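Long-range contacts in diphosphomevalonate decarboxylase, putative (Trypanosoma brucei, PDB 2HKE), which probably catalyses the ATP-dependent decarboxylation of (R)-5-diphosphomevalonate to isopentenyl diphosphate in the mevalonate pathway: residues 37-42 with 153-158; 11-16 with 147-152. The protein carries 1 engineered substitution. All coordinates share one frame; numbering follows the deposited sequence.

In the fold
Both contacts lie deep in the chain, their centres about 5 Å apart, and all four segments fall in the N-terminal family region, with the S5-type fold found in GHMP-superfamily enzymes. Along the chain the order is 11-16, 37-42, 147-152, 153-158, so the two contacts interleave. Contact 1 joins strands 36-40 and 155-159 of the mixed sheet; contact 2 brings strand 5-15, the other neighbour of 36-40, against the loop that leads into 155-159. Hydrogen bonds from Thr40 OG1 to Phe152 O and between Phe16 N and Phe37 O connect them directly. Together they join two early strands to a loop and strand more than a hundred residues later in the same region.

Contact 1: residues 37-42 with 153-158; sequences FSITLS and GGFVIW. With SO4 (sulfate ion), chain E.
Phe37 holds CG anti to its backbone N but well short of the full anti position (chi1 -151°), while Ile157 has CG1 anti to the carbonyl carbon (chi1 -64°). These torsions lay Ile157 CG1 over the centre of the Phe37 ring, nearly on its normal and 3.4 Å from Phe37 CE1, a close CH-pi contact. The two residues form an antiparallel non-hydrogen-bonded pair. Ile39 and Phe155 form another on the same face of the sheet: their side chains run alongside each other, and Ile39 CG1 sits above the Phe155 ring, 3.6 Å from Phe155 CE2.

Between these pairs Ser38 and Val156 exchange backbone bonds, Ser38 N to Val156 O at 2.8 Å and Val156 N to Ser38 O at 2.9 Å. A further bond, Thr40 N to Gly154 O at 2.9 Å, is almost straight (177°); at Gly154 the backbone turns so that a CB would press on Gly153 O. Thr40 OG1 rests 3.6 Å from Val156 CG2, but its hydrogen bond goes to Phe152 O. Past the strand end, Ser42 OG donates to sulfate O2 at 2.6 Å, and Ala43 N and Cys366 N also hold that ion, probably from the crystallisation liquor.

Helix 213-234, from the C-terminal family region, packs on the Phe37 and Phe155 face of this S5-type sheet, Ile232 touching both residues, while strands 5-15 and 170-175 flank the pair.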
loop_
_atom_site.group_PDB
_atom_site.type_symbol
_atom_site.label_atom_id
_atom_site.label_comp_id
_atom_site.label_asym_id
_atom_site.label_seq_id
_atom_site.Cartn_x
_atom_site.Cartn_y
_atom_site.Cartn_z
ATOM N N PHE A 37 0.286 9.451 -3.590
ATOM C CA PHE A 37 -0.928 9.219 -4.338
ATOM C C PHE A 37 -0.948 7.716 -4.561
ATOM O O PHE A 37 0.044 7.160 -5.054
ATOM C CB PHE A 37 -0.803 9.979 -5.679
ATOM C CG PHE A 37 -2.124 10.444 -6.301
ATOM C CD1 PHE A 37 -3.353 9.861 -6.017
ATOM C CD2 PHE A 37 -2.060 11.411 -7.283
ATOM C CE1 PHE A 37 -4.518 10.330 -6.654
ATOM C CE2 PHE A 37 -3.197 11.896 -7.924
ATOM C CZ PHE A 37 -4.439 11.323 -7.615
ATOM N N SER A 38 -2.068 7.057 -4.206
ATOM C CA SER A 38 -2.106 5.605 -4.248
ATOM C C SER A 38 -3.431 5.115 -4.796
ATOM O O SER A 38 -4.417 5.878 -4.896
ATOM C CB SER A 38 -1.906 5.014 -2.862
ATOM O OG SER A 38 -2.879 5.542 -1.961
ATOM N N ILE A 39 -3.415 3.859 -5.199
ATOM C CA ILE A 39 -4.620 3.124 -5.532
ATOM C C ILE A 39 -4.911 2.181 -4.386
ATOM O O ILE A 39 -4.072 1.375 -3.964
ATOM C CB ILE A 39 -4.451 2.311 -6.840
ATOM C CG1 ILE A 39 -4.198 3.226 -8.027
ATOM C CG2 ILE A 39 -5.702 1.415 -7.149
ATOM C CD1 ILE A 39 -4.062 2.495 -9.318
ATOM N N THR A 40 -6.152 2.206 -3.915
ATOM C CA THR A 40 -6.572 1.280 -2.919
ATOM C C THR A 40 -6.931 -0.076 -3.567
ATOM O O THR A 40 -7.616 -0.098 -4.567
ATOM C CB THR A 40 -7.812 1.856 -2.233
ATOM O OG1 THR A 40 -7.495 3.155 -1.735
ATOM C CG2 THR A 40 -8.262 0.928 -1.122
ATOM N N LEU A 41 -6.449 -1.164 -3.009
ATOM C CA LEU A 41 -6.685 -2.484 -3.560
ATOM C C LEU A 41 -7.968 -3.064 -2.922
ATOM O O LEU A 41 -8.466 -2.541 -1.919
ATOM C CB LEU A 41 -5.518 -3.401 -3.268
ATOM C CG LEU A 41 -4.214 -3.093 -4.007
ATOM C CD1 LEU A 41 -3.542 -4.533 -4.108
ATOM C CD2 LEU A 41 -4.443 -2.471 -5.336
ATOM N N SER A 42 -8.475 -4.136 -3.521
ATOM C CA SER A 42 -9.523 -4.947 -2.918
ATOM C C SER A 42 -9.090 -5.581 -1.612
ATOM O O SER A 42 -7.936 -5.950 -1.451
ATOM C CB SER A 42 -9.967 -6.060 -3.881
ATOM O OG SER A 42 -11.024 -6.804 -3.302
ATOM N N GLY A 153 -11.676 4.234 -0.659
ATOM C CA GLY A 153 -11.574 3.487 -1.913
ATOM C C GLY A 153 -11.025 4.364 -3.019
ATOM O O GLY A 153 -10.939 5.590 -2.894
ATOM N N GLY A 154 -10.640 3.746 -4.117
ATOM C CA GLY A 154 -10.298 4.482 -5.293
ATOM C C GLY A 154 -8.882 4.975 -5.376
ATOM O O GLY A 154 -7.973 4.261 -4.978
ATOM N N PHE A 155 -8.718 6.193 -5.890
ATOM C CA PHE A 155 -7.403 6.851 -6.020
ATOM C C PHE A 155 -7.354 7.905 -4.910
ATOM O O PHE A 155 -8.246 8.747 -4.781
ATOM C CB PHE A 155 -7.247 7.507 -7.351
ATOM C CG PHE A 155 -7.104 6.563 -8.503
ATOM C CD1 PHE A 155 -8.171 5.837 -8.960
ATOM C CD2 PHE A 155 -5.897 6.442 -9.169
ATOM C CE1 PHE A 155 -8.024 4.992 -10.076
ATOM C CE2 PHE A 155 -5.750 5.589 -10.263
ATOM C CZ PHE A 155 -6.829 4.890 -10.706
ATOM N N VAL A 156 -6.324 7.846 -4.083
ATOM C CA VAL A 156 -6.278 8.598 -2.836
ATOM C C VAL A 156 -4.983 9.399 -2.763
ATOM O O VAL A 156 -3.899 8.840 -2.986
ATOM C CB VAL A 156 -6.373 7.611 -1.637
ATOM C CG1 VAL A 156 -6.286 8.312 -0.299
ATOM C CG2 VAL A 156 -7.679 6.772 -1.770
ATOM N N ILE A 157 -5.129 10.677 -2.452
ATOM C CA ILE A 157 -3.998 11.567 -2.189
ATOM C C ILE A 157 -3.754 11.728 -0.696
ATOM O O ILE A 157 -4.645 12.072 0.047
ATOM C CB ILE A 157 -4.250 12.937 -2.785
ATOM C CG1 ILE A 157 -4.341 12.848 -4.315
ATOM C CG2 ILE A 157 -3.119 13.928 -2.378
ATOM C CD1 ILE A 157 -4.927 14.166 -4.953
ATOM N N TRP A 158 -2.511 11.537 -0.254
ATOM C CA TRP A 158 -2.142 11.953 1.069
ATOM C C TRP A 158 -1.606 13.368 0.902
ATOM O O TRP A 158 -0.527 13.567 0.287
ATOM C CB TRP A 158 -1.028 11.016 1.628
ATOM C CG TRP A 158 -0.566 11.350 2.992
ATOM C CD1 TRP A 158 -1.058 12.330 3.817
ATOM C CD2 TRP A 158 0.526 10.749 3.698
ATOM N NE1 TRP A 158 -0.348 12.359 4.997
ATOM C CE2 TRP A 158 0.620 11.396 4.954
ATOM C CE3 TRP A 158 1.406 9.707 3.409
ATOM C CZ2 TRP A 158 1.578 11.060 5.900
ATOM C CZ3 TRP A 158 2.386 9.383 4.377
ATOM C CH2 TRP A 158 2.425 10.058 5.606
HETATM S S SO4 E . -13.448 -4.536 -2.065
HETATM O O1 SO4 E . -12.613 -4.484 -0.864
HETATM O O2 SO4 E . -13.319 -5.886 -2.626
HETATM O O3 SO4 E . -14.844 -4.376 -1.621
HETATM O O4 SO4 E . -13.127 -3.641 -3.187
#

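Contact 2: residues 11-16 with 147-152; sequences PINIAF and ACRSAF
Asn13 reaches from its strand to Arg149 and Ser150. Asn13 CB lies 3.7 Å from Ser150 OG. With chi1 at 67°, CG is tucked between the backbone N and the carbonyl carbon, where it too lies close to Ser150 OG, and from there the amide spreads its two ends to different partners. Arg149 approaches Asn13 OD1 along its NE/NH2 edge, with unequal bonds. The one from Arg149 NH2 to Asn13 OD1, 2.7 Å, is the shorter and straighter and lies in the carbonyl plane, whereas Arg149 NE reaches the same Asn13 OD1 at 3.2 Å, bent and from above that plane. The oxygen itself sits in the guanidinium plane, although the amide and guanidinium planes stand 87° apart. At the other tip, Asn13 ND2 gives Ser150 OG a nearly straight bond (175°) of 2.8 Å that lies in the amide plane; Asn13 ND2 also bonds to Ser146 O.

In the fold, Asn13 stands on strand 5-15 of the large mixed sheet of the S5-type domain, and its partners come from the loop connecting helix 136-143 to strand 155-159. The amide thus pins that connection to the sheet, with all the touching residues buried. Ser150 OG passes the chain of bonds onward: it accepts from Asn13 ND2 and donates to Pro11 O at 2.8 Å, which secures the loop to the backbone two residues before the asparagine.

Arg149 bends at chi3 to bring its guanidinium round to Asn13 OD1. Ala15 CB lies over one face of the guanidinium, toward its rim, 3.7 Å from Arg149 NH2. Beyond the segments, Arg149 NH1 bonds to Ser36 OG, and the single N-H of Arg149 NE is shared between Asn13 OD1 and, weakly, Ser38 OG; both serines belong to the adjacent strand 36-40.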
loop_
_atom_site.group_PDB
_atom_site.type_symbol
_atom_site.label_atom_id
_atom_site.label_comp_id
_atom_site.label_asym_id
_atom_site.label_seq_id
_atom_site.Cartn_x
_atom_site.Cartn_y
_atom_site.Cartn_z
ATOM N N PRO A 11 -8.047 -2.773 3.449
ATOM C CA PRO A 11 -7.181 -3.252 2.366
ATOM C C PRO A 11 -5.801 -2.590 2.376
ATOM O O PRO A 11 -5.635 -1.517 2.973
ATOM C CB PRO A 11 -7.919 -2.746 1.150
ATOM C CG PRO A 11 -8.387 -1.383 1.573
ATOM C CD PRO A 11 -8.806 -1.578 3.036
ATOM N N ILE A 12 -4.840 -3.167 1.653
ATOM C CA ILE A 12 -3.602 -2.407 1.393
ATOM C C ILE A 12 -3.826 -1.387 0.286
ATOM O O ILE A 12 -4.840 -1.384 -0.382
ATOM C CB ILE A 12 -2.408 -3.346 1.054
ATOM C CG1 ILE A 12 -2.693 -4.212 -0.161
ATOM C CG2 ILE A 12 -2.059 -4.218 2.272
ATOM C CD1 ILE A 12 -1.479 -4.980 -0.624
ATOM N N ASN A 13 -2.821 -0.544 0.033
ATOM C CA ASN A 13 -2.853 0.344 -1.092
ATOM C C ASN A 13 -1.455 0.382 -1.683
ATOM O O ASN A 13 -0.462 -0.072 -1.034
ATOM C CB ASN A 13 -3.312 1.762 -0.667
ATOM C CG ASN A 13 -2.329 2.471 0.230
ATOM O OD1 ASN A 13 -1.355 3.019 -0.246
ATOM N ND2 ASN A 13 -2.580 2.472 1.536
ATOM N N ILE A 14 -1.372 0.840 -2.917
ATOM C CA ILE A 14 -0.079 0.971 -3.592
ATOM C C ILE A 14 0.126 2.394 -4.055
ATOM O O ILE A 14 -0.615 2.881 -4.889
ATOM C CB ILE A 14 0.126 -0.062 -4.744
ATOM C CG1 ILE A 14 1.521 0.103 -5.398
ATOM C CG2 ILE A 14 -0.993 0.045 -5.818
ATOM C CD1 ILE A 14 2.674 -0.222 -4.394
ATOM N N ALA A 15 1.173 3.049 -3.525
ATOM C CA ALA A 15 1.520 4.390 -3.957
ATOM C C ALA A 15 2.151 4.361 -5.340
ATOM O O ALA A 15 3.111 3.608 -5.553
ATOM C CB ALA A 15 2.503 5.044 -3.030
ATOM N N PHE A 16 1.626 5.164 -6.258
ATOM C CA PHE A 16 2.337 5.387 -7.543
ATOM C C PHE A 16 3.152 6.681 -7.530
ATOM O O PHE A 16 4.083 6.801 -8.332
ATOM C CB PHE A 16 1.399 5.287 -8.726
ATOM C CG PHE A 16 0.199 6.142 -8.602
ATOM C CD1 PHE A 16 0.247 7.425 -9.052
ATOM C CD2 PHE A 16 -0.974 5.677 -8.029
ATOM C CE1 PHE A 16 -0.824 8.275 -8.929
ATOM C CE2 PHE A 16 -2.070 6.556 -7.894
ATOM C CZ PHE A 16 -1.982 7.831 -8.370
ATOM N N ALA A 147 -0.793 4.026 5.952
ATOM C CA ALA A 147 -2.128 3.590 6.431
ATOM C C ALA A 147 -3.175 4.645 6.185
ATOM O O ALA A 147 -4.358 4.344 5.986
ATOM C CB ALA A 147 -2.111 3.193 7.940
ATOM N N CYS A 148 -2.776 5.896 6.251
ATOM C CA CYS A 148 -3.724 6.951 6.069
ATOM C C CYS A 148 -4.411 6.944 4.691
ATOM O O CYS A 148 -5.574 7.436 4.564
ATOM C CB CYS A 148 -3.045 8.281 6.418
ATOM S SG CYS A 148 -2.314 9.180 5.083
ATOM N N ARG A 149 -3.811 6.298 3.686
ATOM C CA ARG A 149 -4.418 6.290 2.368
ATOM C C ARG A 149 -5.383 5.125 2.138
ATOM O O ARG A 149 -6.077 5.106 1.135
ATOM C CB ARG A 149 -3.360 6.314 1.277
ATOM C CG ARG A 149 -2.393 7.546 1.323
ATOM C CD ARG A 149 -1.496 7.508 0.085
ATOM N NE ARG A 149 -0.846 6.184 -0.021
ATOM C CZ ARG A 149 0.397 5.889 0.311
ATOM N NH1 ARG A 149 1.242 6.832 0.711
ATOM N NH2 ARG A 149 0.792 4.625 0.258
ATOM N N SER A 150 -5.407 4.153 3.058
ATOM C CA SER A 150 -6.322 3.033 2.956
ATOM C C SER A 150 -7.753 3.368 3.470
ATOM O O SER A 150 -8.653 2.485 3.423
ATOM C CB SER A 150 -5.710 1.790 3.588
ATOM O OG SER A 150 -4.805 1.166 2.692
ATOM N N ALA A 151 -7.942 4.602 3.945
ATOM C CA ALA A 151 -9.191 5.040 4.550
ATOM C C ALA A 151 -10.313 5.194 3.540
ATOM O O ALA A 151 -11.483 5.192 3.927
ATOM C CB ALA A 151 -8.978 6.393 5.371
ATOM N N PHE A 152 -9.970 5.283 2.257
ATOM C CA PHE A 152 -10.900 5.527 1.190
ATOM C C PHE A 152 -10.620 4.550 0.088
ATOM O O PHE A 152 -9.459 4.131 -0.085
ATOM C CB PHE A 152 -10.706 6.903 0.602
ATOM C CG PHE A 152 -10.796 7.989 1.592
ATOM C CD1 PHE A 152 -12.041 8.404 2.046
ATOM C CD2 PHE A 152 -9.659 8.610 2.075
ATOM C CE1 PHE A 152 -12.127 9.423 3.010
ATOM C CE2 PHE A 152 -9.726 9.589 3.011
ATOM C CZ PHE A 152 -10.957 10.021 3.476
#